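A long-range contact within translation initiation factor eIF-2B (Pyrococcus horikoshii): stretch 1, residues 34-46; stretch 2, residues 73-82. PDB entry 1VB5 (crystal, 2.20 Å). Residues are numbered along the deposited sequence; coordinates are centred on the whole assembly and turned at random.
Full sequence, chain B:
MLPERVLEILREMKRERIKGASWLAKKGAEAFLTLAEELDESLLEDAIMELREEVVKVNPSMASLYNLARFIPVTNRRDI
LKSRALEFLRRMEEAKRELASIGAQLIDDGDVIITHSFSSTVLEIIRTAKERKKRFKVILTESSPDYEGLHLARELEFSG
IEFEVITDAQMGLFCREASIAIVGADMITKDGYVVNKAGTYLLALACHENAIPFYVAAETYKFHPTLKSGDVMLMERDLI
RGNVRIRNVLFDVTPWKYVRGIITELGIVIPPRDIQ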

# COMPACT_ATOMS: atom_id res chain seq x y z
N THR B 34 7.71 -26.59 -27.66
CA THR B 34 9.10 -27.02 -27.62
C THR B 34 9.16 -28.53 -27.38
O THR B 34 9.94 -29.24 -28.00
N LEU B 35 8.32 -29.00 -26.47
CA LEU B 35 8.25 -30.41 -26.13
C LEU B 35 7.99 -31.25 -27.39
O LEU B 35 8.53 -32.34 -27.55
N ALA B 36 7.16 -30.71 -28.28
CA ALA B 36 6.79 -31.39 -29.52
C ALA B 36 7.93 -31.50 -30.54
O ALA B 36 7.83 -32.26 -31.50
N GLU B 37 9.00 -30.75 -30.33
CA GLU B 37 10.14 -30.77 -31.25
C GLU B 37 11.31 -31.60 -30.72
O GLU B 37 12.22 -31.93 -31.47
N GLU B 38 11.28 -31.92 -29.43
CA GLU B 38 12.38 -32.66 -28.82
C GLU B 38 12.14 -34.13 -28.52
O GLU B 38 13.09 -34.91 -28.47
N LEU B 39 10.89 -34.52 -28.31
CA LEU B 39 10.60 -35.91 -27.97
C LEU B 39 9.94 -36.75 -29.05
O LEU B 39 9.26 -36.24 -29.95
N ASP B 40 10.14 -38.07 -28.95
CA ASP B 40 9.55 -39.02 -29.88
C ASP B 40 8.13 -39.29 -29.42
O ASP B 40 7.81 -39.14 -28.24
N GLU B 41 7.28 -39.70 -30.36
CA GLU B 41 5.88 -39.99 -30.07
C GLU B 41 5.67 -40.85 -28.82
O GLU B 41 4.78 -40.57 -28.02
N SER B 42 6.49 -41.88 -28.66
CA SER B 42 6.37 -42.81 -27.54
C SER B 42 6.60 -42.24 -26.14
O SER B 42 6.15 -42.82 -25.16
N LEU B 43 7.31 -41.12 -26.05
CA LEU B 43 7.58 -40.52 -24.74
C LEU B 43 6.76 -39.25 -24.52
O LEU B 43 6.82 -38.64 -23.45
N LEU B 44 5.99 -38.87 -25.53
CA LEU B 44 5.18 -37.66 -25.49
C LEU B 44 4.12 -37.60 -24.40
O LEU B 44 4.00 -36.59 -23.71
N GLU B 45 3.35 -38.67 -24.24
CA GLU B 45 2.28 -38.69 -23.24
C GLU B 45 2.73 -38.42 -21.81
O GLU B 45 2.13 -37.60 -21.12
N ASP B 46 3.77 -39.11 -21.34
CA ASP B 46 4.24 -38.89 -19.98
C ASP B 46 4.87 -37.51 -19.81
O ASP B 46 4.74 -36.89 -18.76
N PRO B 73 -3.95 -31.78 -24.61
CA PRO B 73 -4.31 -33.18 -24.41
C PRO B 73 -3.12 -34.10 -24.18
O PRO B 73 -2.02 -33.84 -24.65
N VAL B 74 -3.35 -35.17 -23.42
CA VAL B 74 -2.31 -36.15 -23.16
C VAL B 74 -2.42 -37.07 -24.37
O VAL B 74 -3.27 -37.97 -24.41
N THR B 75 -1.58 -36.83 -25.36
CA THR B 75 -1.59 -37.60 -26.60
C THR B 75 -0.17 -37.94 -27.05
O THR B 75 0.80 -37.38 -26.54
N ASN B 76 -0.06 -38.87 -27.99
CA ASN B 76 1.24 -39.26 -28.53
C ASN B 76 1.40 -38.65 -29.92
O ASN B 76 2.38 -38.93 -30.61
N ARG B 77 0.44 -37.82 -30.31
CA ARG B 77 0.47 -37.17 -31.61
C ARG B 77 1.12 -35.79 -31.61
O ARG B 77 0.55 -34.81 -31.15
N ARG B 78 2.33 -35.74 -32.16
CA ARG B 78 3.10 -34.51 -32.26
C ARG B 78 2.26 -33.38 -32.83
O ARG B 78 2.16 -32.30 -32.24
N ASP B 79 1.67 -33.63 -33.99
CA ASP B 79 0.85 -32.64 -34.67
C ASP B 79 -0.35 -32.15 -33.84
O ASP B 79 -0.79 -31.02 -34.00
N ILE B 80 -0.87 -33.00 -32.95
CA ILE B 80 -2.00 -32.60 -32.12
C ILE B 80 -1.49 -31.67 -31.02
O ILE B 80 -2.03 -30.58 -30.80
N LEU B 81 -0.43 -32.09 -30.33
CA LEU B 81 0.17 -31.30 -29.27
C LEU B 81 0.46 -29.89 -29.77
O LEU B 81 0.05 -28.91 -29.15
N LYS B 82 1.16 -29.81 -30.90
CA LYS B 82 1.51 -28.53 -31.49
C LYS B 82 0.27 -27.71 -31.83
O LYS B 82 0.17 -26.53 -31.48

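The most unusual feature of this contact is the reach of Arg78, whose guanidinium turns back onto the bend of stretch 1 and takes up backbone oxygens there. Its NH1 donates to Ala36 O at 2.7 Å (N-H...O angle 140°) and to Leu39 O at 2.9 Å (161°); a weak third bond runs from Arg78 NH2 to Leu39 O at 3.4 Å. Both carbonyl oxygens lie near the guanidinium plane, at its edge, where the N-H bonds can point at them. The CA-to-CB bond of Arg78 points sideways; chi1 and chi2 are both t and chi3 is m, which carries the charged end to stretch 1. With 112 Å² covered, it has the largest covered area of any residue in the contact.

Glu41 approaches the same arginine differently. Its OE1 lies over one guanidinium face, 3.6 Å from Arg78 NH2 and well out of the plane, so this salt bridge rests on charge alone, with no N-H directed at the oxygen. The m, m rotamer (chi1 -58°, chi2 -68°) brings the carboxylate near the start of helix 78-82, where Arg78 N makes weak hydrogen bonds to OE1 of Glu41 at 3.2 Å and to its OE2 at 3.3 Å. The latter is long but almost straight, at 177°.

Beneath these polar groups, Leu81 (t, p) points toward stretch 1, and its CD2 gathers the apolar contacts: Leu44 CD1 at 3.6 Å, Ala36 CB at 3.9 Å and Leu35 CD2 at 4.3 Å. Ala36 also points toward stretch 2, and its small methyl fits where the backbones come close, with its CA 5.6 Å from Arg78 CA. Leu44, also t, p, points inward as well; both its methyls touch Leu81 CD2, Leu44 CD1 at 3.6 Å and Leu44 CD2 at 4.0 Å, and CD2 also packs against backbone, 3.6 Å from Thr75 O and 3.8 Å from Arg78 N. Helices 34-38 and 78-82 run nearly antiparallel, at 163°, with their axes 9.1 Å apart at closest approach.

At the far end of the contact the hydrogen bonding is sparser. Glu45 (chi1 m, chi2 t) leaves its backbone sideways, sets CG 3.4 Å from Thr75 O, and receives a weak hydrogen bond from Asn76 ND2 to its OE2 at 3.4 Å. Val74, in the t rotamer, places CG1 4.0 Å from Glu45 CB. Thr75 instead points away: its OG1 accepts from Arg77 N at 3.1 Å (160°), a bond within stretch 2, so its part in the contact comes through its backbone.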

# COMPACT_ATOMS: atom_id res chain seq x y z
CB THR B 34 9.86 -26.29 -26.49
OG1 THR B 34 9.96 -24.90 -26.81
CG2 THR B 34 11.26 -26.87 -26.32
CB LEU B 35 7.14 -30.64 -25.11
CG LEU B 35 7.05 -32.02 -24.45
CD1 LEU B 35 8.26 -32.22 -23.55
CD2 LEU B 35 5.77 -32.11 -23.63
CB ALA B 36 5.60 -30.69 -30.16
CB GLU B 37 10.65 -29.36 -31.52
CG GLU B 37 9.60 -28.35 -31.92
CD GLU B 37 10.20 -26.96 -32.10
OE1 GLU B 37 10.94 -26.51 -31.19
OE2 GLU B 37 9.92 -26.32 -33.13
CB GLU B 38 12.81 -31.97 -27.53
CG GLU B 38 13.18 -30.50 -27.69
CD GLU B 38 14.30 -30.28 -28.68
OE1 GLU B 38 15.37 -30.89 -28.51
OE2 GLU B 38 14.10 -29.50 -29.64
CB LEU B 39 9.75 -35.97 -26.70
CG LEU B 39 10.38 -35.35 -25.45
CD1 LEU B 39 9.43 -35.53 -24.28
CD2 LEU B 39 11.71 -36.02 -25.15
CB ASP B 40 10.34 -40.34 -29.88
CG ASP B 40 11.75 -40.19 -30.42
OD1 ASP B 40 11.90 -39.70 -31.57
OD2 ASP B 40 12.71 -40.56 -29.71
CB GLU B 41 5.24 -40.70 -31.27
CG GLU B 41 5.31 -39.92 -32.59
CD GLU B 41 4.46 -38.66 -32.58
OE1 GLU B 41 4.71 -37.78 -31.73
OE2 GLU B 41 3.54 -38.55 -33.42
CB SER B 42 7.30 -44.01 -27.75
OG SER B 42 8.66 -43.60 -27.75
CB LEU B 43 9.07 -40.17 -24.63
CG LEU B 43 10.07 -41.32 -24.66
CD1 LEU B 43 11.48 -40.76 -24.60
CD2 LEU B 43 9.82 -42.27 -23.50
CB LEU B 44 4.53 -37.43 -26.85
CG LEU B 44 4.13 -35.99 -27.15
CD1 LEU B 44 5.38 -35.11 -27.11
CD2 LEU B 44 3.46 -35.90 -28.52
CB GLU B 45 1.51 -40.01 -23.32
CG GLU B 45 0.75 -40.17 -24.62
CD GLU B 45 0.09 -41.53 -24.74
OE1 GLU B 45 -0.87 -41.80 -23.99
OE2 GLU B 45 0.53 -42.33 -25.60
CB ASP B 46 5.25 -39.97 -19.56
CG ASP B 46 4.64 -41.35 -19.49
OD1 ASP B 46 3.45 -41.46 -19.14
OD2 ASP B 46 5.36 -42.33 -19.76
CB PRO B 73 -5.03 -33.53 -25.71
CG PRO B 73 -4.24 -32.73 -26.72
CD PRO B 73 -4.10 -31.39 -26.02
CB VAL B 74 -2.59 -36.93 -21.86
CG1 VAL B 74 -1.54 -38.02 -21.68
CG2 VAL B 74 -2.57 -35.98 -20.67
CB THR B 75 -2.27 -36.78 -27.72
OG1 THR B 75 -2.31 -37.54 -28.93
CG2 THR B 75 -1.49 -35.50 -27.96
CB ASN B 76 1.37 -40.79 -28.61
CG ASN B 76 0.23 -41.43 -29.39
OD1 ASN B 76 -0.19 -40.94 -30.44
ND2 ASN B 76 -0.27 -42.55 -28.88
CB ARG B 77 -0.95 -37.05 -32.17
CG ARG B 77 -1.51 -38.34 -32.73
CD ARG B 77 -2.26 -38.06 -34.01
NE ARG B 77 -3.68 -37.81 -33.78
CZ ARG B 77 -4.47 -37.15 -34.62
NH1 ARG B 77 -3.98 -36.67 -35.76
NH2 ARG B 77 -5.74 -36.98 -34.33
CB ARG B 78 4.32 -34.74 -33.16
CG ARG B 78 5.29 -33.57 -33.23
CD ARG B 78 6.40 -33.84 -34.23
NE ARG B 78 6.94 -35.20 -34.12
CZ ARG B 78 7.50 -35.69 -33.02
NH1 ARG B 78 7.61 -34.94 -31.92
NH2 ARG B 78 7.95 -36.94 -33.00
CB ASP B 79 0.35 -33.20 -36.00
CG ASP B 79 -0.38 -34.52 -35.85
OD1 ASP B 79 0.24 -35.49 -35.34
OD2 ASP B 79 -1.57 -34.60 -36.23
CB ILE B 80 -2.70 -33.81 -31.47
CG1 ILE B 80 -3.29 -34.73 -32.55
CG2 ILE B 80 -3.80 -33.33 -30.53
CD1 ILE B 80 -4.41 -34.10 -33.37
CB LEU B 81 1.46 -31.95 -28.78
CG LEU B 81 2.30 -31.18 -27.76
CD1 LEU B 81 1.44 -30.71 -26.60
CD2 LEU B 81 3.43 -32.08 -27.27
CB LYS B 82 2.33 -28.74 -32.77
CG LYS B 82 2.54 -27.46 -33.58
CD LYS B 82 3.37 -27.70 -34.83
CE LYS B 82 3.59 -26.39 -35.59
NZ LYS B 82 4.46 -26.56 -36.79